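Long-range contacts in GTN Reductase (Agrobacterium tumefaciens, PDB 5N6G), which probably acts as an FMN-dependent ene-reductase of the Old Yellow Enzyme family, reducing carbon-carbon double bonds with hydride taken from a nicotinamide cofactor: residues A[9-13]-A[224-228]; A[227-233]-A[261-267]. All coordinates share one frame. Where two conformers were deposited one is given. Numbering follows the deposited sequence.

Contact 1. Residues A[9-13]-A[224-228]; sequences QAGDI and AGRTG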
ATOM      1  N   GLN A   9      15.255 -10.785   5.809  1.00 23.34           N
ATOM      2  CA  GLN A   9      15.823 -10.104   4.657  1.00 27.61           C
ATOM      3  C   GLN A   9      14.745 -10.005   3.593  1.00 24.14           C
ATOM      4  O   GLN A   9      14.135 -11.016   3.232  1.00 25.70           O
ATOM      5  CB  GLN A   9      17.046 -10.866   4.120  1.00 26.04           C
ATOM      6  CG  GLN A   9      17.839 -10.103   3.064  1.00 33.73           C
ATOM      7  CD  GLN A   9      18.690  -9.003   3.669  1.00 26.84           C
ATOM      8  OE1 GLN A   9      19.080  -9.079   4.831  1.00 33.49           O
ATOM      9  NE2 GLN A   9      19.012  -7.993   2.875  1.00 29.83           N
ATOM     10  N   ALA A  10      14.492  -8.800   3.110  1.00 18.53           N
ATOM     11  CA  ALA A  10      13.540  -8.579   2.020  1.00 18.15           C
ATOM     12  C   ALA A  10      14.360  -7.998   0.880  1.00 23.48           C
ATOM     13  O   ALA A  10      14.624  -6.799   0.866  1.00 21.66           O
ATOM     14  CB  ALA A  10      12.415  -7.639   2.433  1.00 18.58           C
ATOM     15  N   GLY A  11      14.797  -8.843  -0.036  1.00 21.59           N
ATOM     16  CA  GLY A  11      15.639  -8.361  -1.118  1.00 24.57           C
ATOM     17  C   GLY A  11      16.902  -7.742  -0.549  1.00 16.62           C
ATOM     18  O   GLY A  11      17.663  -8.397   0.173  1.00 23.31           O
ATOM     19  N   ASP A  12      17.124  -6.460  -0.843  1.00 19.83           N
ATOM     20  CA  ASP A  12      18.282  -5.725  -0.346  1.00 22.65           C
ATOM     21  C   ASP A  12      18.076  -5.133   1.038  1.00 24.03           C
ATOM     22  O   ASP A  12      19.008  -4.516   1.568  1.00 24.38           O
ATOM     23  CB  ASP A  12      18.646  -4.580  -1.303  1.00 26.04           C
ATOM     24  CG  ASP A  12      18.966  -5.061  -2.702  1.00 43.27           C
ATOM     25  OD1 ASP A  12      19.425  -6.208  -2.844  1.00 38.71           O
ATOM     26  OD2 ASP A  12      18.758  -4.286  -3.660  1.00 48.94           O
ATOM     27  N   ILE A  13      16.900  -5.301   1.637  1.00 19.93           N
ATOM     28  CA  ILE A  13      16.553  -4.625   2.879  1.00 17.80           C
ATOM     29  C   ILE A  13      16.651  -5.621   4.029  1.00 16.89           C
ATOM     30  O   ILE A  13      15.963  -6.647   4.031  1.00 22.37           O
ATOM     31  CB  ILE A  13      15.144  -4.018   2.806  1.00 22.10           C
ATOM     32  CG1 ILE A  13      15.004  -3.169   1.535  1.00 19.93           C
ATOM     33  CG2 ILE A  13      14.894  -3.156   4.030  1.00 26.96           C
ATOM     34  CD1 ILE A  13      13.593  -2.711   1.249  1.00 22.21           C
ATOM     35  N   ALA A 224      15.245  -4.379  -8.401  1.00 15.89           N
ATOM     36  CA  ALA A 224      14.192  -5.287  -7.970  1.00 15.00           C
ATOM     37  C   ALA A 224      14.306  -5.614  -6.486  1.00 15.79           C
ATOM     38  O   ALA A 224      13.285  -5.817  -5.812  1.00 16.59           O
ATOM     39  CB  ALA A 224      14.245  -6.571  -8.811  1.00 17.65           C
ATOM     40  N   GLY A 225      15.526  -5.617  -5.954  1.00 16.99           N
ATOM     41  CA  GLY A 225      15.738  -5.904  -4.542  1.00 18.15           C
ATOM     42  C   GLY A 225      15.284  -4.808  -3.598  1.00 16.64           C
ATOM     43  O   GLY A 225      15.370  -4.990  -2.372  1.00 18.62           O
ATOM     44  N   ARG A 226      14.867  -3.657  -4.125  1.00 15.51           N
ATOM     45  CA  ARG A 226      14.277  -2.607  -3.304  1.00 15.11           C
ATOM     46  C   ARG A 226      12.814  -2.384  -3.667  1.00 15.06           C
ATOM     47  O   ARG A 226      12.248  -1.345  -3.289  1.00 15.67           O
ATOM     48  CB  ARG A 226      15.060  -1.294  -3.429  1.00 18.81           C
ATOM     49  CG  ARG A 226      16.494  -1.476  -2.988  1.00 22.24           C
ATOM     50  CD  ARG A 226      17.226  -0.180  -2.735  1.00 24.47           C
ATOM     51  NE  ARG A 226      18.528  -0.488  -2.125  1.00 37.41           N
ATOM     52  CZ  ARG A 226      18.750  -0.677  -0.820  1.00 42.94           C
ATOM     53  NH1 ARG A 226      17.771  -0.570   0.075  1.00 28.52           N
ATOM     54  NH2 ARG A 226      19.975  -0.965  -0.397  1.00 39.14           N
ATOM     55  N   THR A 227      12.211  -3.309  -4.420  1.00 12.94           N
ATOM     56  CA  THR A 227      10.839  -3.192  -4.918  1.00 13.48           C
ATOM     57  C   THR A 227       9.963  -4.288  -4.331  1.00 16.52           C
ATOM     58  O   THR A 227      10.263  -5.474  -4.482  1.00 15.57           O
ATOM     59  CB  THR A 227      10.805  -3.264  -6.447  1.00 14.76           C
ATOM     60  OG1 THR A 227      11.678  -2.269  -7.002  1.00 17.74           O
ATOM     61  CG2 THR A 227       9.395  -3.054  -6.954  1.00 15.13           C
ATOM     62  N   GLY A 228       8.873  -3.890  -3.663  1.00 13.66           N
ATOM     63  CA  GLY A 228       7.837  -4.822  -3.246  1.00 14.60           C
ATOM     64  C   GLY A 228       6.481  -4.383  -3.772  1.00 14.93           C
ATOM     65  O   GLY A 228       6.361  -3.389  -4.485  1.00 14.04           O
TER
HETATM   66  O   HOH W   1      18.379  -4.982  -6.799  1.00 33.26           O
HETATM   67  O   HOH W   2      20.664  -1.735  -3.857  1.00 56.52           O
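The tip of a beta hairpin, strands 8-10 and 13-15, packs against the 3-10 turn before strand 227-231, across the N-terminal end of the TIM barrel and away from the flavin, a closure known from Old Yellow Enzymes. A10 to I13 form a type II' beta turn, closed by A10 N to I13 O and I13 N to A10 O, both 2.8 Å. Its second residue, G11, has the positive phi (60°) that favours glycine, and a CB there would clash with G225 O. The nearest CA pair is G11 and G225, 4.2 Å. The one direct hydrogen bond runs from D12 N to G225 O, 2.8 Å and almost linear at 174°. A CB on G225 would run into D12 OD2, which instead joins two water bridges, one to G225 N and one to R226 NE. R226 lays one guanidinium face over D12 CB, and its NH1 bonds to D173 O. D12 OD2 stays 4.1 Å from R226 NE and well out of the guanidinium plane, so the opposite charges attract only at a distance. Docking therefore relies on one backbone bond, two side-chain-free glycines and water-mediated polar links rather than on a salt bridge.

Contact 2. Residues A[227-233]-A[261-267]; sequences TGIRLSP and LAFIHVV. With FMN (flavin mononucleotide), chain B.
An aromatic ring fills the place where a side chain of the neighbouring strand would stand: F263, with chi1 62° (p) and chi2 -89°, folds across so that G228 CA lies over its ring face, 3.5 Å from the centroid and 9° off the normal, a CH-pi contact. A CB on G228 would collide with F263 CZ. Strands 227-231 and 263-267 are extended and run parallel, 4.7 Å apart at closest approach, directions 14° apart, pairing I229 with I264, R230 with H265 and L231 with V266; outside them, A262 (-76/-39) and P233 (-60/-32) have helical angles. The ladder is A262 N to T227 O (2.9 Å), I229 N to F263 O (3.3 Å, bent), H265 N to I229 O (2.9 Å), L231 N to H265 O (2.8 Å) and V267 N to L231 O (2.9 Å). These consecutive TIM-barrel strands are joined through helix 245-256 in a beta-alpha-beta unit. I229, L231 and I264 share the outer face, with I229 CG2 3.7 Å from I264 CD1 and L231 CD1 4.1 Å from I264 CG2; helices 204-222 and 245-256 pack on I229. F263, R230 and H265 point inside. R230 (chi1 and chi2 t, chi3 -144°, chi4 -148°) passes its CD over the H265 ring face, 4.2 Å from the centroid, and has V267 CG2 3.6 Å from its CZ, over one guanidinium face. H265 (chi1 t) gives ND1 to E176. R230 NH1 bonds FMN O2 at 2.8 Å and, weakly, FMN O2' at 3.1 Å, while R230 NH2 reaches FMN O3' at 3.1 Å.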
ATOM      1  N   THR A 227      12.211  -3.309  -4.420  1.00 12.94           N
ATOM      2  CA  THR A 227      10.839  -3.192  -4.918  1.00 13.48           C
ATOM      3  C   THR A 227       9.963  -4.288  -4.331  1.00 16.52           C
ATOM      4  O   THR A 227      10.263  -5.474  -4.482  1.00 15.57           O
ATOM      5  CB  THR A 227      10.805  -3.264  -6.447  1.00 14.76           C
ATOM      6  OG1 THR A 227      11.678  -2.269  -7.002  1.00 17.74           O
ATOM      7  CG2 THR A 227       9.395  -3.054  -6.954  1.00 15.13           C
ATOM      8  N   GLY A 228       8.873  -3.890  -3.663  1.00 13.66           N
ATOM      9  CA  GLY A 228       7.837  -4.822  -3.246  1.00 14.60           C
ATOM     10  C   GLY A 228       6.481  -4.383  -3.772  1.00 14.93           C
ATOM     11  O   GLY A 228       6.361  -3.389  -4.485  1.00 14.04           O
ATOM     12  N   ILE A 229       5.464  -5.175  -3.453  1.00 12.96           N
ATOM     13  CA  ILE A 229       4.131  -4.903  -3.989  1.00 12.01           C
ATOM     14  C   ILE A 229       3.104  -5.380  -2.982  1.00 13.98           C
ATOM     15  O   ILE A 229       3.287  -6.417  -2.341  1.00 14.87           O
ATOM     16  CB  ILE A 229       3.931  -5.589  -5.360  1.00 12.99           C
ATOM     17  CG1 ILE A 229       2.599  -5.205  -6.002  1.00 15.48           C
ATOM     18  CG2 ILE A 229       4.124  -7.105  -5.243  1.00 16.74           C
ATOM     19  CD1 ILE A 229       2.564  -5.474  -7.497  1.00 18.55           C
ATOM     20  N   ARG A 230       1.996  -4.657  -2.880  1.00 12.77           N
ATOM     21  CA  ARG A 230       0.873  -5.067  -2.045  1.00 14.22           C
ATOM     22  C   ARG A 230      -0.283  -5.538  -2.923  1.00 13.44           C
ATOM     23  O   ARG A 230      -0.682  -4.836  -3.855  1.00 13.36           O
ATOM     24  CB  ARG A 230       0.410  -3.919  -1.144  1.00 13.77           C
ATOM     25  CG  ARG A 230      -0.554  -4.405  -0.074  1.00 15.44           C
ATOM     26  CD  ARG A 230      -0.912  -3.357   0.938  1.00 18.23           C
ATOM     27  NE  ARG A 230      -1.053  -3.961   2.257  1.00 18.07           N
ATOM     28  CZ  ARG A 230      -1.879  -3.548   3.213  1.00 15.95           C
ATOM     29  NH1 ARG A 230      -2.722  -2.568   3.002  1.00 17.89           N
ATOM     30  NH2 ARG A 230      -1.855  -4.152   4.389  1.00 17.79           N
ATOM     31  N   LEU A 231      -0.869  -6.679  -2.576  1.00 13.04           N
ATOM     32  CA  LEU A 231      -1.947  -7.306  -3.329  1.00 15.20           C
ATOM     33  C   LEU A 231      -3.086  -7.655  -2.380  1.00 14.80           C
ATOM     34  O   LEU A 231      -2.861  -7.936  -1.202  1.00 15.85           O
ATOM     35  CB  LEU A 231      -1.469  -8.592  -4.043  1.00 13.81           C
ATOM     36  CG  LEU A 231      -0.292  -8.408  -4.989  1.00 12.83           C
ATOM     37  CD1 LEU A 231       0.250  -9.804  -5.380  1.00 14.54           C
ATOM     38  CD2 LEU A 231      -0.746  -7.585  -6.193  1.00 16.16           C
ATOM     39  N   SER A 232      -4.313  -7.667  -2.894  1.00 12.94           N
ATOM     40  CA  SER A 232      -5.494  -7.913  -2.071  1.00 12.30           C
ATOM     41  C   SER A 232      -6.516  -8.650  -2.934  1.00 14.56           C
ATOM     42  O   SER A 232      -7.423  -8.038  -3.524  1.00 15.43           O
ATOM     43  CB  SER A 232      -6.068  -6.608  -1.505  1.00 13.59           C
ATOM     44  OG  SER A 232      -6.301  -5.646  -2.534  1.00 15.05           O
ATOM     45  N   PRO A 233      -6.390  -9.979  -3.038  1.00 14.50           N
ATOM     46  CA  PRO A 233      -7.149 -10.728  -4.063  1.00 16.35           C
ATOM     47  C   PRO A 233      -8.665 -10.633  -3.971  1.00 17.69           C
ATOM     48  O   PRO A 233      -9.329 -10.720  -5.011  1.00 20.01           O
ATOM     49  CB  PRO A 233      -6.682 -12.176  -3.839  1.00 17.76           C
ATOM     50  CG  PRO A 233      -5.328 -12.057  -3.251  1.00 23.76           C
ATOM     51  CD  PRO A 233      -5.319 -10.793  -2.437  1.00 17.95           C
ATOM     52  N   LEU A 261      11.944  -9.843  -6.677  1.00 13.94           N
ATOM     53  CA  LEU A 261      11.410  -8.763  -5.861  1.00 13.86           C
ATOM     54  C   LEU A 261      11.744  -8.946  -4.381  1.00 14.75           C
ATOM     55  O   LEU A 261      12.030 -10.057  -3.897  1.00 16.38           O
ATOM     56  CB  LEU A 261       9.897  -8.640  -6.032  1.00 17.10           C
ATOM     57  CG  LEU A 261       9.400  -8.340  -7.454  1.00 17.21           C
ATOM     58  CD1 LEU A 261       7.907  -8.182  -7.431  1.00 25.86           C
ATOM     59  CD2 LEU A 261      10.065  -7.086  -8.011  1.00 19.66           C
ATOM     60  N   ALA A 262      11.676  -7.823  -3.652  1.00 14.13           N
ATOM     61  CA  ALA A 262      12.059  -7.802  -2.243  1.00 13.84           C
ATOM     62  C   ALA A 262      10.997  -8.436  -1.356  1.00 14.41           C
ATOM     63  O   ALA A 262      11.331  -9.176  -0.422  1.00 15.21           O
ATOM     64  CB  ALA A 262      12.325  -6.368  -1.800  1.00 16.90           C
ATOM     65  N   PHE A 263       9.728  -8.201  -1.665  1.00 13.46           N
ATOM     66  CA  PHE A 263       8.641  -8.687  -0.827  1.00 15.50           C
ATOM     67  C   PHE A 263       7.319  -8.628  -1.572  1.00 16.38           C
ATOM     68  O   PHE A 263       7.114  -7.817  -2.485  1.00 15.61           O
ATOM     69  CB  PHE A 263       8.535  -7.916   0.512  1.00 16.59           C
ATOM     70  CG  PHE A 263       8.248  -6.433   0.379  1.00 13.63           C
ATOM     71  CD1 PHE A 263       9.302  -5.529   0.264  1.00 15.67           C
ATOM     72  CD2 PHE A 263       6.943  -5.943   0.386  1.00 18.58           C
ATOM     73  CE1 PHE A 263       9.067  -4.155   0.145  1.00 19.33           C
ATOM     74  CE2 PHE A 263       6.703  -4.563   0.276  1.00 18.15           C
ATOM     75  CZ  PHE A 263       7.760  -3.682   0.153  1.00 18.39           C
ATOM     76  N   ILE A 264       6.424  -9.524  -1.148  1.00 13.20           N
ATOM     77  CA  ILE A 264       5.017  -9.534  -1.518  1.00 12.79           C
ATOM     78  C   ILE A 264       4.232  -9.336  -0.232  1.00 12.41           C
ATOM     79  O   ILE A 264       4.424 -10.084   0.734  1.00 15.25           O
ATOM     80  CB  ILE A 264       4.588 -10.867  -2.171  1.00 16.18           C
ATOM     81  CG1 ILE A 264       5.587 -11.326  -3.251  1.00 17.41           C
ATOM     82  CG2 ILE A 264       3.143 -10.754  -2.680  1.00 16.92           C
ATOM     83  CD1 ILE A 264       5.650 -10.416  -4.469  1.00 19.36           C
ATOM     84  N   HIS A 265       3.349  -8.344  -0.219  1.00 12.49           N
ATOM     85  CA  HIS A 265       2.521  -8.017   0.928  1.00 12.49           C
ATOM     86  C   HIS A 265       1.077  -8.313   0.561  1.00 16.20           C
ATOM     87  O   HIS A 265       0.532  -7.697  -0.361  1.00 15.32           O
ATOM     88  CB  HIS A 265       2.732  -6.547   1.298  1.00 14.61           C
ATOM     89  CG  HIS A 265       2.014  -6.089   2.518  1.00 16.91           C
ATOM     90  ND1 HIS A 265       2.202  -4.827   3.028  1.00 19.13           N
ATOM     91  CD2 HIS A 265       1.104  -6.686   3.321  1.00 18.40           C
ATOM     92  CE1 HIS A 265       1.458  -4.669   4.106  1.00 21.30           C
ATOM     93  NE2 HIS A 265       0.779  -5.780   4.308  1.00 17.26           N
ATOM     94  N   VAL A 266       0.462  -9.268   1.254  1.00 13.89           N
ATOM     95  CA  VAL A 266      -0.861  -9.766   0.892  0.56 14.50           C
ATOM     96  C   VAL A 266      -1.866  -9.436   1.987  1.00 20.07           C
ATOM     97  O   VAL A 266      -1.648  -9.754   3.165  1.00 16.61           O
ATOM     98  CB  VAL A 266      -0.833 -11.282   0.613  0.56 15.69           C
ATOM     99  CG1 VAL A 266      -0.355 -12.061   1.828  0.56 24.43           C
ATOM    100  CG2 VAL A 266      -2.201 -11.779   0.173  0.56 20.93           C
ATOM    101  N   VAL A 267      -2.977  -8.824   1.581  1.00 15.95           N
ATOM    102  CA  VAL A 267      -4.158  -8.627   2.419  1.00 14.52           C
ATOM    103  C   VAL A 267      -5.007  -9.880   2.294  1.00 14.64           C
ATOM    104  O   VAL A 267      -5.499 -10.207   1.204  1.00 17.69           O
ATOM    105  CB  VAL A 267      -4.956  -7.384   1.986  1.00 13.57           C
ATOM    106  CG1 VAL A 267      -6.220  -7.212   2.833  1.00 17.12           C
ATOM    107  CG2 VAL A 267      -4.092  -6.118   2.046  1.00 15.85           C
TER
HETATM  108  N1  FMN B 401      -3.999   0.094   3.111  1.00 13.95           N
HETATM  109  C2  FMN B 401      -3.113   0.497   2.142  1.00 14.56           C
HETATM  110  O2  FMN B 401      -2.634  -0.308   1.312  1.00 13.88           O
HETATM  111  N3  FMN B 401      -2.713   1.815   2.097  1.00 13.78           N
HETATM  112  C4  FMN B 401      -3.158   2.826   2.928  1.00 18.21           C
HETATM  113  O4  FMN B 401      -2.701   3.965   2.832  1.00 15.09           O
HETATM  114  C4A FMN B 401      -4.115   2.399   3.925  1.00 15.82           C
HETATM  115  N5  FMN B 401      -4.560   3.290   4.775  1.00 17.57           N
HETATM  116  C5A FMN B 401      -5.347   2.839   5.821  1.00 14.45           C
HETATM  117  C6  FMN B 401      -5.734   3.750   6.797  1.00 13.65           C
HETATM  118  C7  FMN B 401      -6.425   3.333   7.926  1.00 16.15           C
HETATM  119  C7M FMN B 401      -6.794   4.355   8.973  1.00 17.99           C
HETATM  120  C8  FMN B 401      -6.751   1.982   8.087  1.00 14.99           C
HETATM  121  C8M FMN B 401      -7.443   1.487   9.327  1.00 15.24           C
HETATM  122  C9  FMN B 401      -6.388   1.067   7.102  1.00 13.99           C
HETATM  123  C9A FMN B 401      -5.680   1.488   5.976  1.00 12.77           C
HETATM  124  N10 FMN B 401      -5.199   0.569   5.019  1.00 13.01           N
HETATM  125  C10 FMN B 401      -4.439   0.997   3.965  1.00 16.36           C
HETATM  126  C1' FMN B 401      -5.375  -0.867   5.280  1.00 13.76           C
HETATM  127  C2' FMN B 401      -4.352  -1.363   6.294  1.00 13.24           C
HETATM  128  O2' FMN B 401      -3.027  -1.282   5.758  1.00 14.00           O
HETATM  129  C3' FMN B 401      -4.610  -2.799   6.755  1.00 13.06           C
HETATM  130  O3' FMN B 401      -4.660  -3.661   5.621  1.00 17.08           O
HETATM  131  C4' FMN B 401      -5.906  -2.965   7.545  1.00 13.82           C
HETATM  132  O4' FMN B 401      -5.957  -2.019   8.616  1.00 16.59           O
HETATM  133  C5' FMN B 401      -6.087  -4.380   8.062  1.00 15.21           C
HETATM  134  O5' FMN B 401      -5.031  -4.718   8.984  1.00 15.69           O
HETATM  135  P   FMN B 401      -5.201  -4.769  10.598  1.00 18.04           P
HETATM  136  O1P FMN B 401      -6.233  -5.845  10.862  1.00 19.42           O
HETATM  137  O2P FMN B 401      -5.726  -3.398  10.992  1.00 18.55           O
HETATM  138  O3P FMN B 401      -3.840  -5.076  11.106  1.00 17.50           O

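Overall arrangement
Contact 1 is made on the turn just before strand 227-231 and contact 2 along the strand, their centres 11 Å apart; the shared T227 and G228 touch 261-267 but not 9-13. Contact 1 lies away from the ligands; contact 2 continues towards the C-terminal end, where FMN binds. From G225 CA to R230 CA the strand and its approach span 15.1 Å. The two contacts touch through A262, whose CB packs 3.4 Å from G225 O and whose O lies 3.4 Å from A10 CB, so the hairpin meets both strand entrances. The R230 side chain comes within about 5 Å of the bound 2-phenylacrylic acid and about 3 Å of the side chain of N305, which also binds FMN.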